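Local coordinates for protein hydrolase, isochorismatase family (Pseudomonas putida, PDB 4L08) that probably hydrolyses the amide group of maleamate to give maleate and ammonia, as a maleamate amidase of the isochorismatase-like hydrolase family, at residues D28-F33 against F67-Y72; V140-T145 against L165-C170; A144-A149 against G177-S182. The protein carries 1 engineered substitution. All coordinates share one frame; numbering follows the deposited sequence.

Contact 1. Residues D28-F33 against F67-Y72; sequences DFSYGF and FTTIAY. With MAE (maleic acid), chain I.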
loop_
_atom_site.group_PDB
_atom_site.type_symbol
_atom_site.label_atom_id
_atom_site.label_comp_id
_atom_site.label_asym_id
_atom_site.label_seq_id
_atom_site.Cartn_x
_atom_site.Cartn_y
_atom_site.Cartn_z
ATOM N N ASP A 28 8.498 -4.840 -11.259
ATOM C CA ASP A 28 8.362 -6.295 -11.405
ATOM C C ASP A 28 7.917 -6.775 -12.788
ATOM O O ASP A 28 6.999 -7.590 -12.909
ATOM C CB ASP A 28 7.425 -6.862 -10.327
ATOM C CG ASP A 28 7.981 -6.709 -8.917
ATOM O OD1 ASP A 28 9.209 -6.851 -8.722
ATOM O OD2 ASP A 28 7.177 -6.454 -7.996
ATOM N N PHE A 29 8.565 -6.258 -13.827
ATOM C CA PHE A 29 8.400 -6.799 -15.171
ATOM C C PHE A 29 9.459 -7.871 -15.435
ATOM O O PHE A 29 10.126 -7.865 -16.473
ATOM C CB PHE A 29 8.467 -5.696 -16.234
ATOM C CG PHE A 29 7.122 -5.153 -16.641
ATOM C CD1 PHE A 29 5.973 -5.932 -16.538
ATOM C CD2 PHE A 29 7.011 -3.873 -17.168
ATOM C CE1 PHE A 29 4.737 -5.432 -16.925
ATOM C CE2 PHE A 29 5.778 -3.369 -17.559
ATOM C CZ PHE A 29 4.640 -4.148 -17.437
ATOM N N SER A 30 9.618 -8.774 -14.471
ATOM C CA SER A 30 10.492 -9.928 -14.627
ATOM C C SER A 30 9.711 -11.079 -15.260
ATOM O O SER A 30 8.486 -11.006 -15.385
ATOM C CB SER A 30 11.088 -10.339 -13.279
ATOM O OG SER A 30 10.074 -10.624 -12.334
ATOM N N TYR A 31 10.419 -12.134 -15.662
ATOM C CA TYR A 31 9.790 -13.279 -16.328
ATOM C C TYR A 31 8.737 -13.971 -15.467
ATOM O O TYR A 31 7.729 -14.461 -15.987
ATOM C CB TYR A 31 10.839 -14.280 -16.816
ATOM C CG TYR A 31 11.632 -13.785 -18.008
ATOM C CD1 TYR A 31 10.994 -13.459 -19.211
ATOM C CD2 TYR A 31 13.024 -13.646 -17.939
ATOM C CE1 TYR A 31 11.716 -13.004 -20.303
ATOM C CE2 TYR A 31 13.754 -13.192 -19.029
ATOM C CZ TYR A 31 13.095 -12.871 -20.204
ATOM O OH TYR A 31 13.811 -12.417 -21.287
ATOM N N GLY A 32 8.967 -13.990 -14.155
ATOM C CA GLY A 32 8.006 -14.536 -13.195
ATOM C C GLY A 32 6.610 -13.936 -13.286
ATOM O O GLY A 32 5.626 -14.608 -12.976
ATOM N N PHE A 33 6.527 -12.680 -13.726
ATOM C CA PHE A 33 5.255 -11.954 -13.811
ATOM C C PHE A 33 4.764 -11.660 -15.238
ATOM O O PHE A 33 3.667 -11.128 -15.418
ATOM C CB PHE A 33 5.343 -10.646 -13.017
ATOM C CG PHE A 33 5.638 -10.841 -11.559
ATOM C CD1 PHE A 33 4.642 -11.266 -10.682
ATOM C CD2 PHE A 33 6.911 -10.594 -11.055
ATOM C CE1 PHE A 33 4.915 -11.449 -9.336
ATOM C CE2 PHE A 33 7.188 -10.771 -9.708
ATOM C CZ PHE A 33 6.189 -11.200 -8.848
ATOM N N PHE A 67 14.477 -0.258 -12.716
ATOM C CA PHE A 67 13.678 -1.476 -12.715
ATOM C C PHE A 67 13.718 -2.102 -11.329
ATOM O O PHE A 67 14.718 -1.977 -10.618
ATOM C CB PHE A 67 14.238 -2.479 -13.725
ATOM C CG PHE A 67 14.142 -2.030 -15.153
ATOM C CD1 PHE A 67 15.104 -1.188 -15.701
ATOM C CD2 PHE A 67 13.102 -2.466 -15.961
ATOM C CE1 PHE A 67 15.020 -0.779 -17.023
ATOM C CE2 PHE A 67 13.010 -2.057 -17.282
ATOM C CZ PHE A 67 13.973 -1.213 -17.814
ATOM N N THR A 68 12.635 -2.776 -10.946
ATOM C CA THR A 68 12.591 -3.486 -9.667
ATOM C C THR A 68 12.176 -4.941 -9.861
ATOM O O THR A 68 11.297 -5.241 -10.666
ATOM C CB THR A 68 11.622 -2.829 -8.663
ATOM O OG1 THR A 68 10.303 -2.819 -9.215
ATOM C CG2 THR A 68 12.037 -1.404 -8.348
ATOM N N THR A 69 12.815 -5.839 -9.118
ATOM C CA THR A 69 12.445 -7.249 -9.136
ATOM C C THR A 69 12.344 -7.830 -7.727
ATOM O O THR A 69 12.982 -7.348 -6.784
ATOM C CB THR A 69 13.403 -8.098 -10.007
ATOM O OG1 THR A 69 12.829 -9.394 -10.234
ATOM C CG2 THR A 69 14.782 -8.253 -9.350
ATOM N N ILE A 70 11.521 -8.863 -7.594
ATOM C CA ILE A 70 11.421 -9.613 -6.352
ATOM C C ILE A 70 12.301 -10.848 -6.495
ATOM O O ILE A 70 12.183 -11.594 -7.468
ATOM C CB ILE A 70 9.959 -10.002 -6.032
ATOM C CG1 ILE A 70 9.069 -8.757 -5.969
ATOM C CG2 ILE A 70 9.881 -10.756 -4.717
ATOM C CD1 ILE A 70 7.581 -9.043 -5.870
ATOM N N ALA A 71 13.204 -11.038 -5.536
ATOM C CA ALA A 71 14.125 -12.171 -5.539
ATOM C C ALA A 71 14.432 -12.606 -4.112
ATOM O O ALA A 71 14.614 -11.767 -3.225
ATOM C CB ALA A 71 15.409 -11.812 -6.271
ATOM N N TYR A 72 14.492 -13.918 -3.901
ATOM C CA TYR A 72 14.741 -14.474 -2.575
ATOM C C TYR A 72 15.894 -15.466 -2.555
ATOM O O TYR A 72 16.138 -16.178 -3.530
ATOM C CB TYR A 72 13.486 -15.166 -2.036
ATOM C CG TYR A 72 12.280 -14.271 -1.926
ATOM C CD1 TYR A 72 12.186 -13.317 -0.915
ATOM C CD2 TYR A 72 11.227 -14.381 -2.829
ATOM C CE1 TYR A 72 11.076 -12.489 -0.812
ATOM C CE2 TYR A 72 10.112 -13.562 -2.734
ATOM C CZ TYR A 72 10.041 -12.618 -1.725
ATOM O OH TYR A 72 8.938 -11.801 -1.626
HETATM C C1 MAE I . 1.510 -9.033 -5.957
HETATM O O1 MAE I . 0.722 -9.342 -6.886
HETATM O O2 MAE I . 1.173 -8.293 -4.999
HETATM C C2 MAE I . 2.892 -9.564 -5.977
HETATM C C3 MAE I . 3.845 -9.156 -6.820
HETATM C C4 MAE I . 3.682 -8.122 -7.868
HETATM O O3 MAE I . 2.619 -7.475 -7.983
HETATM O O4 MAE I . 4.647 -7.916 -8.637
#
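Asp28 holds CG beside its backbone N (chi1 -65°), and Ile70 does the same with CG1 (chi1 -57°); these rotations bring the carboxylate and the isoleucine's terminal branch together. The two side chains cross obliquely, Ile70 CD1 coming to 3.4 Å from Asp28 OD2 while CG1 packs against OD1. Behind them the backbones are joined by a bent hydrogen bond, Asp28 N to Thr68 O at 2.9 Å, whose donor is tilted from the carbonyl plane. The same methyl, Ile70 CD1, lies obliquely at 3.9 Å from CZ of Phe33. Over one face of that phenyl ring sits O4 of the maleate, 3.6 Å above the plane and 3.0 Å from Asp28 OD2. OD2 also forms a salt bridge with Lys116, a pairing consistent with the Asp-Lys-Cys triad of the family. An alanine here would remove the carboxylate, probably leaving Lys116 without its charged mate and Ile70 with a gap beside it. Further along the loop, Ser30 CB rests on Thr69 OG1, itself bonded to Val99 O. The contact thus lies where strands 22-27 and 65-70 end side by side, with strand 112-116 flanking the latter and helix 31-34 carrying the phenyl ring.

Contact 2. Residues V140-T145 against L165-C170; sequences VVTGAT and LVPADC. With MAE (maleic acid), chain I.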
loop_
_atom_site.group_PDB
_atom_site.type_symbol
_atom_site.label_atom_id
_atom_site.label_comp_id
_atom_site.label_asym_id
_atom_site.label_seq_id
_atom_site.Cartn_x
_atom_site.Cartn_y
_atom_site.Cartn_z
ATOM N N VAL A 140 7.057 8.326 -12.836
ATOM C CA VAL A 140 6.058 7.602 -13.612
ATOM C C VAL A 140 6.210 6.111 -13.322
ATOM O O VAL A 140 7.255 5.515 -13.585
ATOM C CB VAL A 140 6.063 7.973 -15.130
ATOM C CG1 VAL A 140 7.419 8.538 -15.566
ATOM C CG2 VAL A 140 5.646 6.792 -16.012
ATOM N N VAL A 141 5.162 5.538 -12.733
ATOM C CA VAL A 141 5.167 4.148 -12.286
ATOM C C VAL A 141 4.492 3.261 -13.325
ATOM O O VAL A 141 3.376 3.537 -13.765
ATOM C CB VAL A 141 4.480 3.982 -10.906
ATOM C CG1 VAL A 141 4.560 2.540 -10.420
ATOM C CG2 VAL A 141 5.103 4.913 -9.873
ATOM N N THR A 142 5.199 2.205 -13.714
ATOM C CA THR A 142 4.719 1.219 -14.677
ATOM C C THR A 142 4.982 -0.168 -14.099
ATOM O O THR A 142 5.804 -0.311 -13.197
ATOM C CB THR A 142 5.478 1.336 -16.018
ATOM O OG1 THR A 142 6.881 1.133 -15.801
ATOM C CG2 THR A 142 5.265 2.706 -16.657
ATOM N N GLY A 143 4.299 -1.187 -14.609
ATOM C CA GLY A 143 4.646 -2.558 -14.246
ATOM C C GLY A 143 3.519 -3.527 -13.952
ATOM O O GLY A 143 2.407 -3.384 -14.459
ATOM N N ALA A 144 3.832 -4.522 -13.127
ATOM C CA ALA A 144 2.890 -5.560 -12.734
ATOM C C ALA A 144 3.153 -5.980 -11.282
ATOM O O ALA A 144 4.305 -6.019 -10.853
ATOM C CB ALA A 144 3.010 -6.757 -13.666
ATOM N N THR A 145 2.101 -6.278 -10.517
ATOM C CA THR A 145 0.713 -6.159 -10.964
ATOM C C THR A 145 0.100 -4.877 -10.420
ATOM O O THR A 145 0.527 -4.366 -9.378
ATOM C CB THR A 145 -0.141 -7.370 -10.540
ATOM O OG1 THR A 145 -0.216 -7.432 -9.111
ATOM C CG2 THR A 145 0.454 -8.670 -11.064
ATOM N N LEU A 165 2.738 9.712 -11.497
ATOM C CA LEU A 165 1.982 9.549 -12.723
ATOM C C LEU A 165 1.977 8.070 -13.061
ATOM O O LEU A 165 3.020 7.413 -13.007
ATOM C CB LEU A 165 2.625 10.348 -13.862
ATOM C CG LEU A 165 2.727 11.870 -13.699
ATOM C CD1 LEU A 165 3.665 12.465 -14.739
ATOM C CD2 LEU A 165 1.350 12.516 -13.777
ATOM N N VAL A 166 0.808 7.534 -13.386
ATOM C CA VAL A 166 0.728 6.137 -13.812
ATOM C C VAL A 166 -0.057 5.990 -15.111
ATOM O O VAL A 166 -1.224 6.377 -15.187
ATOM C CB VAL A 166 0.253 5.162 -12.686
ATOM C CG1 VAL A 166 -0.454 5.922 -11.550
ATOM C CG2 VAL A 166 -0.620 4.014 -13.243
ATOM N N PRO A 167 0.614 5.482 -16.156
ATOM C CA PRO A 167 -0.044 5.195 -17.423
ATOM C C PRO A 167 -0.744 3.843 -17.389
ATOM O O PRO A 167 -0.114 2.831 -17.072
ATOM C CB PRO A 167 1.104 5.206 -18.436
ATOM C CG PRO A 167 2.342 4.950 -17.648
ATOM C CD PRO A 167 2.079 5.325 -16.222
ATOM N N ALA A 168 -2.041 3.838 -17.697
ATOM C CA ALA A 168 -2.852 2.614 -17.703
ATOM C C ALA A 168 -2.416 1.664 -18.819
ATOM O O ALA A 168 -2.519 0.442 -18.682
ATOM C CB ALA A 168 -4.331 2.953 -17.832
ATOM N N ASP A 169 -1.938 2.252 -19.918
ATOM C CA ASP A 169 -1.244 1.541 -20.993
ATOM C C ASP A 169 -0.198 0.558 -20.472
ATOM O O ASP A 169 0.034 -0.488 -21.076
ATOM C CB ASP A 169 -0.524 2.553 -21.895
ATOM C CG ASP A 169 -1.325 2.928 -23.123
ATOM O OD1 ASP A 169 -1.232 4.102 -23.547
ATOM O OD2 ASP A 169 -2.035 2.057 -23.676
ATOM N N CYS A 170 0.428 0.912 -19.352
ATOM C CA CYS A 170 1.649 0.257 -18.899
ATOM C C CYS A 170 1.483 -0.686 -17.710
ATOM O O CYS A 170 2.462 -1.276 -17.248
ATOM C CB CYS A 170 2.703 1.318 -18.584
ATOM S SG CYS A 170 3.181 2.321 -20.011
HETATM C C1 MAE I . 1.510 -9.033 -5.957
HETATM O O1 MAE I . 0.722 -9.342 -6.886
HETATM O O2 MAE I . 1.173 -8.293 -4.999
HETATM C C2 MAE I . 2.892 -9.564 -5.977
HETATM C C3 MAE I . 3.845 -9.156 -6.820
HETATM C C4 MAE I . 3.682 -8.122 -7.868
HETATM O O3 MAE I . 2.619 -7.475 -7.983
HETATM O O4 MAE I . 4.647 -7.916 -8.637
#
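The peptide carbonyls of Leu165 and Cys170 are the flat groups that Val141 and Gly143 meet, and each is approached differently. Val141 N comes up to Leu165 O almost end-on (C=O...N 171°) at 2.9 Å, whereas Gly143 N stands above the plane of the Cys170 carbonyl, 39° out of it, and makes a longer bond of 3.2 Å to Cys170 O. Leu165 O also receives the CA-H of Val140, at 3.1 Å from Val140 CA. One rim of the Pro167 ring presents CG and CD to the neighbouring strand: CD comes to 3.3 Å from Val141 O and packs beside Val140 CG2, whose side chain crosses the ring at about a right angle, and CG meets Thr142 CG2 at 3.8 Å.

Thr142 places CG2 anti to its carbonyl carbon, where it also touches Cys170 CB at 3.5 Å; its hydroxyl serves another strand, bonding to Ile25 O. The two strands run parallel, their axes at 35°, with Val140 and Leu165 in register. After Pro167 a short 3-10 turn, closed by Cys170 N bonding to Pro167 O, interrupts the strand before Cys170 O rejoins strand 138-144 at Gly143. At the backbone angles of Gly143 a CB would press against the carbonyl O of the preceding Thr142.

Past the pairing, the cis peptide between Ala144 and Thr145 redirects the chain, and Thr145 N gives a nearly straight 2.8 Å hydrogen bond to O3 of the maleate. Backbone bonds and apolar carbons hold the strands together, while the polar chemistry is gathered at the strand's end, where a main-chain N-H donates to a carboxylate oxygen, consistent with a part in stabilising a reaction intermediate.

Contact 3. Residues A144-A149 against G177-S182; sequences ATTSGA and GPHEAS. Engineered in segment 144-149: Ala149 (natural residue Cys). With MAE (maleic acid), chain I.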
loop_
_atom_site.group_PDB
_atom_site.type_symbol
_atom_site.label_atom_id
_atom_site.label_comp_id
_atom_site.label_asym_id
_atom_site.label_seq_id
_atom_site.Cartn_x
_atom_site.Cartn_y
_atom_site.Cartn_z
ATOM N N ALA A 144 3.832 -4.522 -13.127
ATOM C CA ALA A 144 2.890 -5.560 -12.734
ATOM C C ALA A 144 3.153 -5.980 -11.282
ATOM O O ALA A 144 4.305 -6.019 -10.853
ATOM C CB ALA A 144 3.010 -6.757 -13.666
ATOM N N THR A 145 2.101 -6.278 -10.517
ATOM C CA THR A 145 0.713 -6.159 -10.964
ATOM C C THR A 145 0.100 -4.877 -10.420
ATOM O O THR A 145 0.527 -4.366 -9.378
ATOM C CB THR A 145 -0.141 -7.370 -10.540
ATOM O OG1 THR A 145 -0.216 -7.432 -9.111
ATOM C CG2 THR A 145 0.454 -8.670 -11.064
ATOM N N THR A 146 -0.896 -4.358 -11.134
ATOM C CA THR A 146 -1.505 -3.069 -10.803
ATOM C C THR A 146 -2.197 -3.046 -9.441
ATOM O O THR A 146 -2.126 -2.043 -8.729
ATOM C CB THR A 146 -2.419 -2.539 -11.940
ATOM O OG1 THR A 146 -3.659 -2.054 -11.402
ATOM C CG2 THR A 146 -2.709 -3.626 -12.940
ATOM N N SER A 147 -2.839 -4.152 -9.074
ATOM C CA SER A 147 -3.454 -4.269 -7.753
ATOM C C SER A 147 -2.453 -4.731 -6.691
ATOM O O SER A 147 -2.758 -4.734 -5.494
ATOM C CB SER A 147 -4.675 -5.195 -7.789
ATOM O OG SER A 147 -4.310 -6.525 -8.116
ATOM N N GLY A 148 -1.258 -5.110 -7.135
ATOM C CA GLY A 148 -0.222 -5.589 -6.234
ATOM C C GLY A 148 0.912 -4.605 -6.033
ATOM O O GLY A 148 0.763 -3.600 -5.329
ATOM N N ALA A 149 2.048 -4.902 -6.660
ATOM C CA ALA A 149 3.272 -4.122 -6.494
ATOM C C ALA A 149 3.176 -2.693 -7.018
ATOM O O ALA A 149 3.793 -1.789 -6.454
ATOM C CB ALA A 149 4.446 -4.839 -7.137
ATOM N N GLY A 177 -11.032 -7.049 -12.520
ATOM C CA GLY A 177 -11.662 -6.430 -11.351
ATOM C C GLY A 177 -10.696 -5.657 -10.467
ATOM O O GLY A 177 -10.836 -4.439 -10.316
ATOM N N PRO A 178 -9.714 -6.363 -9.868
ATOM C CA PRO A 178 -8.639 -5.745 -9.082
ATOM C C PRO A 178 -7.914 -4.611 -9.818
ATOM O O PRO A 178 -7.525 -3.624 -9.193
ATOM C CB PRO A 178 -7.680 -6.910 -8.841
ATOM C CG PRO A 178 -8.565 -8.105 -8.805
ATOM C CD PRO A 178 -9.660 -7.837 -9.797
ATOM N N HIS A 179 -7.752 -4.768 -11.132
ATOM C CA HIS A 179 -7.107 -3.779 -11.999
ATOM C C HIS A 179 -7.801 -2.441 -11.969
ATOM O O HIS A 179 -7.170 -1.417 -11.698
ATOM C CB HIS A 179 -7.033 -4.330 -13.423
ATOM C CG HIS A 179 -6.427 -3.381 -14.430
ATOM N ND1 HIS A 179 -5.102 -3.270 -14.612
ATOM C CD2 HIS A 179 -7.021 -2.509 -15.338
ATOM C CE1 HIS A 179 -4.852 -2.363 -15.573
ATOM N NE2 HIS A 179 -6.028 -1.898 -16.017
ATOM N N GLU A 180 -9.107 -2.439 -12.235
ATOM C CA GLU A 180 -9.895 -1.202 -12.267
ATOM C C GLU A 180 -10.020 -0.554 -10.889
ATOM O O GLU A 180 -9.967 0.673 -10.769
ATOM C CB GLU A 180 -11.282 -1.458 -12.867
ATOM C CG GLU A 180 -11.276 -1.689 -14.373
ATOM C CD GLU A 180 -12.494 -2.463 -14.864
ATOM O OE1 GLU A 180 -12.608 -2.661 -16.092
ATOM O OE2 GLU A 180 -13.335 -2.880 -14.032
ATOM N N ALA A 181 -10.174 -1.387 -9.860
ATOM C CA ALA A 181 -10.280 -0.932 -8.467
ATOM C C ALA A 181 -9.045 -0.161 -8.009
ATOM O O ALA A 181 -9.165 0.844 -7.302
ATOM C CB ALA A 181 -10.535 -2.112 -7.540
ATOM N N SER A 182 -7.868 -0.634 -8.413
ATOM C CA SER A 182 -6.617 0.036 -8.064
ATOM C C SER A 182 -6.412 1.331 -8.836
ATOM O O SER A 182 -6.002 2.336 -8.255
ATOM C CB SER A 182 -5.419 -0.898 -8.234
ATOM O OG SER A 182 -5.207 -1.631 -7.042
HETATM C C1 MAE I . 1.510 -9.033 -5.957
HETATM O O1 MAE I . 0.722 -9.342 -6.886
HETATM O O2 MAE I . 1.173 -8.293 -4.999
HETATM C C2 MAE I . 2.892 -9.564 -5.977
HETATM C C3 MAE I . 3.845 -9.156 -6.820
HETATM C C4 MAE I . 3.682 -8.122 -7.868
HETATM O O3 MAE I . 2.619 -7.475 -7.983
HETATM O O4 MAE I . 4.647 -7.916 -8.637
#
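The N-terminal turn of helix 146-159, which in isochorismatase-like cysteine hydrolases probably carries the nucleophile, packs here against helix 176-189. Thr146 and Ser147 fit against Pro178, His179 and Ser182, and no hydrogen bond passes between the two segments. Ser182 CB sits 3.5 Å from Thr146 O, and its OG lies over Ser147 CA at 3.2 Å while bonding to Arg151, one turn beyond Ser147 on helix 146-159. Ser147 brings OG between its own backbone N and carbonyl carbon (chi1 64°), which sets the oxygen 3.5 Å from Pro178 CB and allows a hydrogen bond to Asp173. His179 extends its ring with CG anti to the backbone N (chi1 178°), crossing Thr146 at about a right angle; the methyl CG2 of Thr146 lies at the imidazole edge near ND1, though the modelled separation is too short to be trusted in detail.

The other side of the turn faces the ligand. Thr145 is the N-cap, and its OG1 lies 3.1 Å from both O1 and O3 of the maleate. Ala149, engineered in place of cysteine, donates its N-H to O3 at 2.9 Å, and its CB is 3.3 Å from that oxygen. Gly148 passes its CA 3.3 Å from O2, where a CB would clash. Nearby, Ser147 O accepts a bond from Arg151 of the second subunit, and Ala181 meets its counterpart there.

A carboxylate oxygen gripped by the amides of Thr145 and Ala149 at a helix start resembles the oxyanion hole of isochorismatase-like cysteine hydrolases.

In the fold
All three contacts lie within the isochorismatase domain and border one maleate. Contacts 1 and 2 sit on the same six-stranded parallel sheet, their centres about 15 Å apart: contact 1 involves strand 65-70 and the loop after strand 22-27, contact 2 strands 138-144 and 163-172. Phe29 bridges them, its ring packing on Gly143 and Ala144. Contact 3, its centre about 10 Å from that of contact 2, overlaps it at Ala144 and Thr145 and leaves the sheet for helices 146-159 and 176-189. Contact 1 closes along the chain before the others begin. The pocket is therefore assembled at the carboxyl ends of central strands, with contact 3 linking it to the subunit interface.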